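Local coordinates for protein erythrocyte binding antigen 140 (Plasmodium falciparum, PDB 4GF2) that probably binds a receptor on the host red-cell surface, most likely sialylated glycophorin C, through its paired Duffy-binding-like domains when the malaria parasite invades, at residues 58-63 against 147-152; 121-126 against 140-145; 185-190 against 267-272; 220-225 against 273-278. The protein carries 3 engineered substitutions. All coordinates share one frame; numbering follows the deposited sequence.

Contact 1 (58-63 against 147-152); sequences KFKEIF and KANLWN
Leu-150 and Phe-63 form the packed half of this helix-helix contact: CD2 of Leu-150 lies 4.0 Å from CB of Phe-63, and its other methyl, CD1, sits over one face of the phenylalanine ring. The side chains cross at about a right angle; one methyl meets the root and the other the ring. Phe-48 meets the Phe-63 ring edge-to-face, while CE2 of Phe-59, one turn back, lies in the ring plane at its edge. Phe-63 and Leu-150 are buried inside the helical Duffy-binding-like domain, where the axes of segments 58-63 and 147-152, on helices 56-78 and 132-155, come within 11.1 Å and are inclined at 35°. Toward solvent the contact thins to one polar pair. NZ of Lys-60 gives a weak hydrogen bond to OD1 of exposed Asn-149, 3.1 Å away, and a firmer one to OD1 of Asn-146 on the same helix, so two amide oxygens share the ammonium group. The lysine chain leaves with CG opposite the backbone N (chi1 172°), then bends at chi2 and again at chi4 (-67°), which brings its end across to Asn-149.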
# COMPACT_ATOMS: atom_id res chain seq x y z
N LYS A 58 30.07 14.46 -49.13
CA LYS A 58 30.41 13.55 -48.05
C LYS A 58 29.33 13.58 -46.98
O LYS A 58 28.86 12.53 -46.53
CB LYS A 58 31.76 13.92 -47.44
CG LYS A 58 32.35 12.83 -46.55
CD LYS A 58 32.60 11.55 -47.34
CE LYS A 58 33.33 10.52 -46.51
NZ LYS A 58 33.53 9.25 -47.27
N PHE A 59 28.93 14.78 -46.57
CA PHE A 59 27.88 14.93 -45.57
C PHE A 59 26.62 14.18 -45.98
O PHE A 59 25.97 13.54 -45.16
CB PHE A 59 27.55 16.40 -45.33
CG PHE A 59 26.34 16.61 -44.45
CD1 PHE A 59 26.45 16.51 -43.08
CD2 PHE A 59 25.10 16.87 -45.01
CE1 PHE A 59 25.35 16.69 -42.26
CE2 PHE A 59 23.99 17.05 -44.20
CZ PHE A 59 24.11 16.96 -42.83
N LYS A 60 26.28 14.27 -47.27
CA LYS A 60 25.13 13.57 -47.81
C LYS A 60 25.33 12.07 -47.69
O LYS A 60 24.44 11.34 -47.24
CB LYS A 60 24.93 13.95 -49.28
CG LYS A 60 23.88 13.14 -50.01
CD LYS A 60 22.51 13.28 -49.38
CE LYS A 60 21.44 12.56 -50.19
NZ LYS A 60 21.21 13.18 -51.52
N GLU A 61 26.52 11.61 -48.08
CA GLU A 61 26.84 10.19 -48.05
C GLU A 61 26.74 9.62 -46.65
O GLU A 61 26.24 8.51 -46.45
CB GLU A 61 28.26 9.96 -48.59
CG GLU A 61 28.70 8.51 -48.53
CD GLU A 61 30.20 8.35 -48.69
OE1 GLU A 61 30.83 9.28 -49.24
OE2 GLU A 61 30.73 7.31 -48.26
N ILE A 62 27.21 10.38 -45.66
CA ILE A 62 27.18 9.93 -44.27
C ILE A 62 25.75 9.94 -43.74
O ILE A 62 25.39 9.12 -42.89
CB ILE A 62 28.06 10.82 -43.38
CG1 ILE A 62 29.52 10.74 -43.83
CG2 ILE A 62 27.93 10.40 -41.92
CD1 ILE A 62 30.11 9.33 -43.80
N PHE A 63 24.94 10.88 -44.23
CA PHE A 63 23.55 10.95 -43.81
C PHE A 63 22.82 9.73 -44.35
O PHE A 63 22.00 9.12 -43.65
CB PHE A 63 22.91 12.23 -44.34
CG PHE A 63 21.95 12.87 -43.37
CD1 PHE A 63 21.10 12.10 -42.59
CD2 PHE A 63 21.90 14.25 -43.25
CE1 PHE A 63 20.23 12.70 -41.71
CE2 PHE A 63 21.03 14.85 -42.37
CZ PHE A 63 20.19 14.08 -41.60
N LYS A 147 15.38 15.03 -48.68
CA LYS A 147 14.54 14.16 -47.86
C LYS A 147 14.02 12.95 -48.62
O LYS A 147 14.07 11.83 -48.12
CB LYS A 147 13.37 14.94 -47.26
CG LYS A 147 12.38 15.48 -48.28
CD LYS A 147 11.30 16.30 -47.60
CE LYS A 147 10.34 16.91 -48.59
NZ LYS A 147 9.18 17.54 -47.91
N ALA A 148 13.52 13.17 -49.83
CA ALA A 148 12.95 12.09 -50.62
C ALA A 148 13.96 10.97 -50.81
O ALA A 148 13.65 9.80 -50.64
CB ALA A 148 12.48 12.61 -51.96
N ASN A 149 15.19 11.35 -51.16
CA ASN A 149 16.26 10.38 -51.35
C ASN A 149 16.68 9.73 -50.04
O ASN A 149 16.98 8.53 -50.00
CB ASN A 149 17.46 11.05 -52.03
CG ASN A 149 18.65 10.12 -52.14
OD1 ASN A 149 19.77 10.49 -51.79
ND2 ASN A 149 18.41 8.91 -52.62
N LEU A 150 16.70 10.50 -48.96
CA LEU A 150 17.06 9.97 -47.65
C LEU A 150 16.05 8.93 -47.17
O LEU A 150 16.42 7.87 -46.66
CB LEU A 150 17.17 11.11 -46.63
CG LEU A 150 18.41 12.00 -46.73
CD1 LEU A 150 18.27 13.22 -45.83
CD2 LEU A 150 19.66 11.23 -46.37
N TRP A 151 14.77 9.23 -47.34
CA TRP A 151 13.72 8.30 -46.93
C TRP A 151 13.81 7.03 -47.75
O TRP A 151 13.88 5.93 -47.20
CB TRP A 151 12.34 8.94 -47.12
CG TRP A 151 11.21 7.97 -46.98
CD1 TRP A 151 10.37 7.56 -47.97
CD2 TRP A 151 10.79 7.30 -45.79
NE1 TRP A 151 9.45 6.67 -47.47
CE2 TRP A 151 9.68 6.50 -46.14
CE3 TRP A 151 11.24 7.30 -44.47
CZ2 TRP A 151 9.02 5.70 -45.21
CZ3 TRP A 151 10.58 6.50 -43.55
CH2 TRP A 151 9.49 5.71 -43.92
N ASN A 152 13.82 7.18 -49.07
CA ASN A 152 13.89 6.03 -49.97
C ASN A 152 15.05 5.10 -49.63
O ASN A 152 14.88 3.88 -49.63
CB ASN A 152 14.01 6.50 -51.41
CG ASN A 152 12.69 7.00 -51.97
OD1 ASN A 152 11.63 6.63 -51.47
ND2 ASN A 152 12.76 7.84 -53.00

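Contact 2 (121-126 against 140-145); sequences KKFSDY and KEWWEK
Phe-123 and Trp-142 make the one direct touch between these helical segments, a T-shaped aromatic pair. The edge of the phenylalanine ring points at the face of the indole, with the planes at 88° and the centroid of the phenylalanine 5.6 Å from that of the five-membered ring. CZ of Phe-123 is the leading atom, 4.2 Å from CD1 of Trp-142 and set toward the rim of the indole. The tryptophan leaves its helix with CG opposite the backbone N (chi1 -177°), holding the indole out toward the incoming edge. Further aromatic packing backs the phenylalanine: CD2 of Tyr-126 lies 3.8 Å above the centre of one face of its ring. Phe-59 meets both Phe-123 and Trp-142 edge-to-face, tying helix 56-78 into the same cluster.

No hydrogen bond crosses between the two segments; the salt bridges of 121-126 are local to helix 110-127. OD2 of Asp-125 receives Lys-121 NZ at 3.0 Å on its syn lone pair, and a second salt bridge, with a weak hydrogen bond, from Lys-122 NZ at 3.3 Å. Leading out of the helix, Tyr-126 OH hydrogen-bonds to the backbone oxygen of Leu-53.

With its small shared surface of 72 Å², the pair is one link in a buried aromatic core between consecutive helices 110-127 and 132-155, part of the helical Duffy-binding-like fold.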
# COMPACT_ATOMS: atom_id res chain seq x y z
N LYS A 121 28.81 23.24 -37.22
CA LYS A 121 30.13 23.78 -37.49
C LYS A 121 30.51 23.52 -38.94
O LYS A 121 31.10 24.37 -39.60
CB LYS A 121 31.16 23.18 -36.53
CG LYS A 121 32.56 23.76 -36.66
CD LYS A 121 33.42 22.94 -37.60
CE LYS A 121 34.76 23.61 -37.86
NZ LYS A 121 35.66 22.75 -38.68
N LYS A 122 30.17 22.34 -39.44
CA LYS A 122 30.50 21.98 -40.81
C LYS A 122 29.69 22.82 -41.79
O LYS A 122 30.19 23.23 -42.84
CB LYS A 122 30.26 20.50 -41.06
CG LYS A 122 31.18 19.58 -40.27
CD LYS A 122 32.64 20.02 -40.36
CE LYS A 122 33.11 20.11 -41.81
NZ LYS A 122 34.55 20.49 -41.90
N PHE A 123 28.43 23.07 -41.46
CA PHE A 123 27.59 23.89 -42.31
C PHE A 123 28.02 25.36 -42.24
O PHE A 123 27.78 26.12 -43.18
CB PHE A 123 26.11 23.72 -41.96
CG PHE A 123 25.41 22.68 -42.81
CD1 PHE A 123 25.53 21.33 -42.51
CD2 PHE A 123 24.65 23.06 -43.90
CE1 PHE A 123 24.89 20.38 -43.29
CE2 PHE A 123 24.01 22.11 -44.69
CZ PHE A 123 24.13 20.77 -44.38
N SER A 124 28.66 25.75 -41.14
CA SER A 124 29.31 27.05 -41.07
C SER A 124 30.41 27.14 -42.11
O SER A 124 30.55 28.15 -42.80
CB SER A 124 29.91 27.30 -39.68
OG SER A 124 28.96 27.87 -38.80
N ASP A 125 31.18 26.06 -42.23
CA ASP A 125 32.25 26.00 -43.21
C ASP A 125 31.69 25.95 -44.63
O ASP A 125 32.17 26.66 -45.52
CB ASP A 125 33.14 24.77 -42.95
CG ASP A 125 33.76 24.78 -41.57
OD1 ASP A 125 33.90 25.88 -40.99
OD2 ASP A 125 34.11 23.69 -41.07
N TYR A 126 30.67 25.12 -44.84
CA TYR A 126 30.09 24.94 -46.16
C TYR A 126 29.60 26.27 -46.74
O TYR A 126 29.87 26.59 -47.90
CB TYR A 126 28.93 23.95 -46.10
CG TYR A 126 29.30 22.54 -45.68
CD1 TYR A 126 30.60 22.06 -45.83
CD2 TYR A 126 28.35 21.70 -45.13
CE1 TYR A 126 30.93 20.78 -45.44
CE2 TYR A 126 28.67 20.41 -44.73
CZ TYR A 126 29.96 19.96 -44.89
OH TYR A 126 30.28 18.67 -44.50
N LYS A 140 17.05 23.67 -43.40
CA LYS A 140 15.67 23.35 -43.75
C LYS A 140 15.55 23.17 -45.26
O LYS A 140 14.95 22.21 -45.73
CB LYS A 140 14.72 24.44 -43.25
CG LYS A 140 14.61 24.46 -41.73
CD LYS A 140 13.86 25.68 -41.22
CE LYS A 140 12.36 25.49 -41.28
NZ LYS A 140 11.65 26.30 -40.25
N GLU A 141 16.16 24.08 -46.01
CA GLU A 141 16.16 23.97 -47.46
C GLU A 141 16.89 22.70 -47.89
O GLU A 141 16.43 21.98 -48.78
CB GLU A 141 16.82 25.20 -48.09
CG GLU A 141 16.08 26.51 -47.82
CD GLU A 141 16.75 27.71 -48.47
OE1 GLU A 141 17.18 27.59 -49.63
OE2 GLU A 141 16.86 28.76 -47.80
N TRP A 142 18.02 22.42 -47.26
CA TRP A 142 18.80 21.24 -47.60
C TRP A 142 17.97 19.98 -47.40
O TRP A 142 17.93 19.10 -48.25
CB TRP A 142 20.08 21.18 -46.76
CG TRP A 142 20.96 20.03 -47.12
CD1 TRP A 142 22.02 20.06 -47.97
CD2 TRP A 142 20.86 18.68 -46.64
NE1 TRP A 142 22.60 18.81 -48.06
CE2 TRP A 142 21.90 17.95 -47.25
CE3 TRP A 142 20.00 18.03 -45.76
CZ2 TRP A 142 22.09 16.59 -47.01
CZ3 TRP A 142 20.19 16.68 -45.52
CH2 TRP A 142 21.23 15.97 -46.14
N TRP A 143 17.29 19.90 -46.26
CA TRP A 143 16.43 18.76 -46.00
C TRP A 143 15.37 18.65 -47.10
O TRP A 143 15.10 17.56 -47.60
CB TRP A 143 15.76 18.87 -44.63
CG TRP A 143 15.00 17.65 -44.27
CD1 TRP A 143 13.65 17.46 -44.38
CD2 TRP A 143 15.54 16.42 -43.77
NE1 TRP A 143 13.32 16.19 -43.97
CE2 TRP A 143 14.46 15.53 -43.60
CE3 TRP A 143 16.83 15.99 -43.46
CZ2 TRP A 143 14.63 14.24 -43.12
CZ3 TRP A 143 17.00 14.70 -42.98
CH2 TRP A 143 15.91 13.84 -42.81
N GLU A 144 14.78 19.78 -47.47
CA GLU A 144 13.75 19.80 -48.50
C GLU A 144 14.21 19.06 -49.75
O GLU A 144 13.48 18.25 -50.31
CB GLU A 144 13.38 21.24 -48.86
CG GLU A 144 11.98 21.65 -48.46
CD GLU A 144 10.90 20.87 -49.18
OE1 GLU A 144 10.80 21.00 -50.42
OE2 GLU A 144 10.16 20.12 -48.51
N LYS A 145 15.44 19.33 -50.17
CA LYS A 145 15.95 18.80 -51.43
C LYS A 145 16.44 17.36 -51.32
O LYS A 145 16.51 16.65 -52.33
CB LYS A 145 17.07 19.70 -51.95
CG LYS A 145 16.54 21.03 -52.49
CD LYS A 145 17.49 22.19 -52.23
CE LYS A 145 16.87 23.51 -52.67
NZ LYS A 145 17.73 24.68 -52.37

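Contact 3 (185-190 against 267-272); sequences ENFLME and DFFKNE
Phe-187 meets two consecutive phenylalanines, Phe-268 and Phe-269, in a buried aromatic cluster whose rings diverge to give it two different kinds of neighbour. The edge of Phe-269 is turned toward the face of Phe-187 in an offset edge-to-face pair, planes at 76° and centroids 5.5 Å apart. Against Phe-268 the meeting is oblique: the planes make 31°, and the two side chains slide past each other in opposite directions. Within the pair from the short helix, CD2 of Phe-268 stands 3.6 Å above one face of Phe-269, toward its rim, while CE1 of Phe-269 lies in the plane of the Phe-268 ring at its edge.

Together the three rings join the long helix 175-202 to the end of helix 265-269. The divergence begins at the first torsion. In Phe-268 CG stands opposite the backbone N, whereas in Phe-269 CG lies beside that residue's own backbone N (chi1 -61°), so neighbouring residues on one backbone reach different parts of the same ring.

Trp-183 and Phe-225 also meet the ring of Phe-187 at shallow interplanar angles, extending the aromatic packing along helix 175-202 and across to helix 213-242. Phe-269 in turn touches Lys-230 and Met-233 of the latter helix.

Both partners lie on the same side of the Phe-187 ring plane: CZ lies 3.6 Å from CE1 of Phe-269, while the adjacent CE2 comes to 3.2 Å from CE2 of Phe-268.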
# COMPACT_ATOMS: atom_id res chain seq x y z
N GLU A 185 0.76 5.55 -28.29
CA GLU A 185 0.75 4.18 -28.80
C GLU A 185 1.55 3.24 -27.90
O GLU A 185 1.10 2.15 -27.57
CB GLU A 185 1.27 4.13 -30.23
CG GLU A 185 0.34 4.76 -31.25
CD GLU A 185 0.96 4.87 -32.64
OE1 GLU A 185 2.19 5.07 -32.73
OE2 GLU A 185 0.22 4.76 -33.64
N ASN A 186 2.75 3.67 -27.50
CA ASN A 186 3.56 2.87 -26.59
C ASN A 186 2.77 2.57 -25.32
O ASN A 186 2.84 1.47 -24.77
CB ASN A 186 4.86 3.59 -26.22
CG ASN A 186 5.78 3.84 -27.42
OD1 ASN A 186 6.60 4.76 -27.39
ND2 ASN A 186 5.65 3.02 -28.46
N PHE A 187 2.02 3.56 -24.86
CA PHE A 187 1.29 3.47 -23.61
C PHE A 187 0.14 2.47 -23.66
O PHE A 187 0.01 1.62 -22.78
CB PHE A 187 0.74 4.84 -23.23
CG PHE A 187 -0.21 4.82 -22.07
CD1 PHE A 187 0.27 4.65 -20.78
CD2 PHE A 187 -1.56 4.98 -22.27
CE1 PHE A 187 -0.60 4.63 -19.72
CE2 PHE A 187 -2.43 4.96 -21.20
CZ PHE A 187 -1.95 4.79 -19.92
N LEU A 188 -0.68 2.57 -24.69
CA LEU A 188 -1.85 1.69 -24.83
C LEU A 188 -1.43 0.24 -24.98
O LEU A 188 -2.13 -0.67 -24.54
CB LEU A 188 -2.71 2.12 -26.02
CG LEU A 188 -3.35 3.51 -25.88
CD1 LEU A 188 -4.08 3.90 -27.15
CD2 LEU A 188 -4.30 3.55 -24.68
N MET A 189 -0.28 0.02 -25.61
CA MET A 189 0.20 -1.33 -25.84
C MET A 189 0.63 -1.96 -24.52
O MET A 189 0.20 -3.06 -24.17
CB MET A 189 1.36 -1.32 -26.83
CG MET A 189 1.87 -2.70 -27.21
SD MET A 189 2.96 -2.66 -28.65
CE MET A 189 4.31 -1.66 -28.04
N GLU A 190 1.47 -1.25 -23.78
CA GLU A 190 1.98 -1.76 -22.52
C GLU A 190 0.83 -1.86 -21.51
O GLU A 190 0.83 -2.74 -20.64
CB GLU A 190 3.11 -0.86 -22.00
CG GLU A 190 3.69 -1.25 -20.66
CD GLU A 190 4.36 -2.61 -20.68
OE1 GLU A 190 4.43 -3.24 -21.75
OE2 GLU A 190 4.82 -3.06 -19.60
N ASP A 267 -8.99 11.66 -16.04
CA ASP A 267 -9.88 10.59 -16.47
C ASP A 267 -9.13 9.55 -17.29
O ASP A 267 -9.56 8.40 -17.39
CB ASP A 267 -11.04 11.16 -17.29
CG ASP A 267 -12.05 10.10 -17.70
OD1 ASP A 267 -12.27 9.15 -16.92
OD2 ASP A 267 -12.61 10.22 -18.81
N PHE A 268 -8.01 9.96 -17.87
CA PHE A 268 -7.19 9.07 -18.68
C PHE A 268 -6.52 8.01 -17.81
O PHE A 268 -6.31 6.88 -18.24
CB PHE A 268 -6.14 9.88 -19.43
CG PHE A 268 -5.54 9.17 -20.61
CD1 PHE A 268 -6.20 9.15 -21.83
CD2 PHE A 268 -4.32 8.54 -20.51
CE1 PHE A 268 -5.65 8.50 -22.92
CE2 PHE A 268 -3.76 7.89 -21.60
CZ PHE A 268 -4.43 7.87 -22.81
N PHE A 269 -6.20 8.39 -16.57
CA PHE A 269 -5.50 7.48 -15.66
C PHE A 269 -6.34 7.05 -14.46
O PHE A 269 -5.87 6.28 -13.62
CB PHE A 269 -4.21 8.13 -15.17
CG PHE A 269 -3.24 8.45 -16.27
CD1 PHE A 269 -2.53 7.45 -16.90
CD2 PHE A 269 -3.05 9.76 -16.68
CE1 PHE A 269 -1.64 7.74 -17.92
CE2 PHE A 269 -2.17 10.06 -17.69
CZ PHE A 269 -1.46 9.05 -18.31
N LYS A 270 -7.58 7.53 -14.37
CA LYS A 270 -8.49 7.05 -13.34
C LYS A 270 -8.66 5.54 -13.49
O LYS A 270 -9.11 5.06 -14.53
CB LYS A 270 -9.86 7.72 -13.45
CG LYS A 270 -9.91 9.15 -12.94
CD LYS A 270 -11.34 9.57 -12.62
CE LYS A 270 -11.45 11.07 -12.34
NZ LYS A 270 -11.36 11.88 -13.58
N ASN A 271 -8.28 4.79 -12.46
CA ASN A 271 -8.46 3.34 -12.49
C ASN A 271 -9.94 2.99 -12.59
O ASN A 271 -10.75 3.47 -11.81
CB ASN A 271 -7.84 2.69 -11.25
CG ASN A 271 -6.35 2.43 -11.41
OD1 ASN A 271 -5.72 2.91 -12.35
ND2 ASN A 271 -5.79 1.66 -10.49
N GLU A 272 -10.27 2.16 -13.57
CA GLU A 272 -11.66 1.80 -13.82
C GLU A 272 -12.18 0.84 -12.76
O GLU A 272 -11.41 0.32 -11.95
CB GLU A 272 -11.80 1.17 -15.21
CG GLU A 272 -11.44 2.12 -16.35
CD GLU A 272 -11.30 1.41 -17.69
OE1 GLU A 272 -11.56 0.19 -17.74
OE2 GLU A 272 -10.93 2.07 -18.68

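Contact 4 (220-225 against 273-278); sequences SSYTSF and KEYDDL
Tyr-275 reaches from the short helix 273-279 to two neighbouring residues of helix 213-242, its ring meeting Tyr-222 and its hydroxyl oxygen lying near Thr-223. The two tyrosine planes are inclined at only 26°, but the rings have slid apart, with centroids 5.7 Å from each other, and barely overlap. What remains is an oblique touch: CD2 of Tyr-222 lies 3.7 Å from CE2 of Tyr-275. At the far end of the ring, OH of Tyr-275 comes within 2.7 Å of OG1 of Thr-223, and the two side chains cross at about a right angle.

Each of these oxygens is hydrogen-bonded to the carbonyl oxygen of Cys-219, one turn before Thr-223. The threonine places OG1 beside its own backbone N (chi1 -70°), which lets it share that acceptor with the tyrosine. Cys-219 is itself disulfide-bonded to Cys-279, so a covalent link joins the same two helices. Farther out, OH of Tyr-222 is hydrogen-bonded to NZ of Lys-191, and Phe-195 meets its ring edge-to-face. Within helix 213-242, Ser-221 O accepts from Ser-224 OG at 3.0 Å and from Phe-225 N, both reaching it from one face of its plane.

Helices 175-202, 213-242 and 273-279 pack against one another here: Tyr-222 and Phe-225 touch helix 175-202, Tyr-222 and Thr-223 receive helix 273-279, and Glu-274 of the latter rests on Phe-195.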
# COMPACT_ATOMS: atom_id res chain seq x y z
N SER A 220 0.20 -4.68 -8.91
CA SER A 220 1.17 -3.69 -8.44
C SER A 220 1.97 -3.13 -9.60
O SER A 220 2.22 -1.92 -9.66
CB SER A 220 2.10 -4.32 -7.41
OG SER A 220 3.16 -3.45 -7.08
N SER A 221 2.39 -4.00 -10.51
CA SER A 221 3.14 -3.58 -11.68
C SER A 221 2.31 -2.60 -12.50
O SER A 221 2.81 -1.58 -12.96
CB SER A 221 3.53 -4.78 -12.54
OG SER A 221 4.44 -5.63 -11.85
N TYR A 222 1.03 -2.93 -12.67
CA TYR A 222 0.12 -2.10 -13.45
C TYR A 222 -0.03 -0.72 -12.82
O TYR A 222 -0.02 0.30 -13.51
CB TYR A 222 -1.24 -2.77 -13.58
CG TYR A 222 -2.23 -2.00 -14.41
CD1 TYR A 222 -2.29 -2.16 -15.79
CD2 TYR A 222 -3.11 -1.10 -13.82
CE1 TYR A 222 -3.19 -1.45 -16.56
CE2 TYR A 222 -4.02 -0.39 -14.58
CZ TYR A 222 -4.06 -0.57 -15.95
OH TYR A 222 -4.96 0.13 -16.70
N THR A 223 -0.16 -0.68 -11.50
CA THR A 223 -0.30 0.58 -10.78
C THR A 223 0.89 1.49 -11.02
O THR A 223 0.72 2.64 -11.41
CB THR A 223 -0.46 0.34 -9.28
OG1 THR A 223 -1.74 -0.25 -9.03
CG2 THR A 223 -0.37 1.66 -8.51
N SER A 224 2.09 0.99 -10.76
CA SER A 224 3.28 1.82 -10.88
C SER A 224 3.44 2.32 -12.31
O SER A 224 3.87 3.46 -12.53
CB SER A 224 4.53 1.06 -10.43
OG SER A 224 4.74 -0.11 -11.20
N PHE A 225 3.08 1.49 -13.28
CA PHE A 225 3.19 1.86 -14.68
C PHE A 225 2.28 3.03 -15.02
O PHE A 225 2.62 3.88 -15.84
CB PHE A 225 2.86 0.67 -15.58
CG PHE A 225 2.50 1.05 -16.98
CD1 PHE A 225 3.48 1.35 -17.90
CD2 PHE A 225 1.17 1.12 -17.37
CE1 PHE A 225 3.14 1.71 -19.19
CE2 PHE A 225 0.83 1.48 -18.65
CZ PHE A 225 1.82 1.78 -19.57
N LYS A 273 -13.49 0.62 -12.77
CA LYS A 273 -14.12 -0.29 -11.84
C LYS A 273 -13.44 -1.65 -11.91
O LYS A 273 -13.24 -2.31 -10.90
CB LYS A 273 -15.61 -0.43 -12.17
CG LYS A 273 -16.54 -0.41 -10.97
CD LYS A 273 -16.62 -1.76 -10.28
CE LYS A 273 -17.53 -1.72 -9.07
NZ LYS A 273 -18.93 -1.34 -9.42
N GLU A 274 -13.06 -2.04 -13.12
CA GLU A 274 -12.54 -3.39 -13.36
C GLU A 274 -11.25 -3.64 -12.59
O GLU A 274 -11.03 -4.74 -12.08
CB GLU A 274 -12.31 -3.63 -14.85
CG GLU A 274 -12.05 -5.08 -15.20
CD GLU A 274 -11.95 -5.32 -16.69
OE1 GLU A 274 -11.92 -4.33 -17.45
OE2 GLU A 274 -11.90 -6.50 -17.10
N TYR A 275 -10.39 -2.64 -12.50
CA TYR A 275 -9.14 -2.80 -11.76
C TYR A 275 -9.43 -3.11 -10.29
O TYR A 275 -8.90 -4.07 -9.73
CB TYR A 275 -8.27 -1.55 -11.86
CG TYR A 275 -7.04 -1.67 -11.00
CD1 TYR A 275 -7.07 -1.31 -9.66
CD2 TYR A 275 -5.86 -2.18 -11.52
CE1 TYR A 275 -5.96 -1.44 -8.86
CE2 TYR A 275 -4.73 -2.31 -10.72
CZ TYR A 275 -4.79 -1.94 -9.40
OH TYR A 275 -3.67 -2.06 -8.61
N ASP A 276 -10.26 -2.28 -9.67
CA ASP A 276 -10.67 -2.49 -8.28
C ASP A 276 -11.30 -3.86 -8.09
O ASP A 276 -11.09 -4.52 -7.07
CB ASP A 276 -11.65 -1.40 -7.84
CG ASP A 276 -10.97 -0.07 -7.56
OD1 ASP A 276 -9.77 0.07 -7.86
OD2 ASP A 276 -11.64 0.84 -7.03
N ASP A 277 -12.09 -4.29 -9.07
CA ASP A 277 -12.77 -5.58 -9.01
C ASP A 277 -11.81 -6.76 -9.03
O ASP A 277 -12.11 -7.82 -8.49
CB ASP A 277 -13.75 -5.72 -10.18
CG ASP A 277 -14.90 -4.72 -10.11
OD1 ASP A 277 -15.21 -4.23 -9.00
OD2 ASP A 277 -15.49 -4.44 -11.18
N LEU A 278 -10.65 -6.58 -9.66
CA LEU A 278 -9.72 -7.68 -9.86
C LEU A 278 -8.50 -7.61 -8.94
O LEU A 278 -7.82 -8.61 -8.73
CB LEU A 278 -9.24 -7.72 -11.31
CG LEU A 278 -10.26 -8.11 -12.37
CD1 LEU A 278 -9.59 -8.16 -13.73
CD2 LEU A 278 -10.92 -9.44 -12.05

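The four contacts fall into two groups in the first half of the chain. Contacts 1 and 2 share helix 132-155, lie 12 Å apart between centres and touch through Phe-59, Phe-63, Trp-142 and Trp-143; contact 2 is nested within the chain loop closed by contact 1, and all four segments lie in one Duffy-binding domain. Contacts 3 and 4, with centres 11 Å apart, cross along the chain: consecutive helices 175-202 and 213-242 receive the consecutive short helices 265-269 and 273-279, and Phe-187 meets Phe-225 between them. The groups follow in series, contacts 1 and 3 having centres 38 Å apart, so separate aromatic clusters lie in successive parts of this elongated, largely helical region.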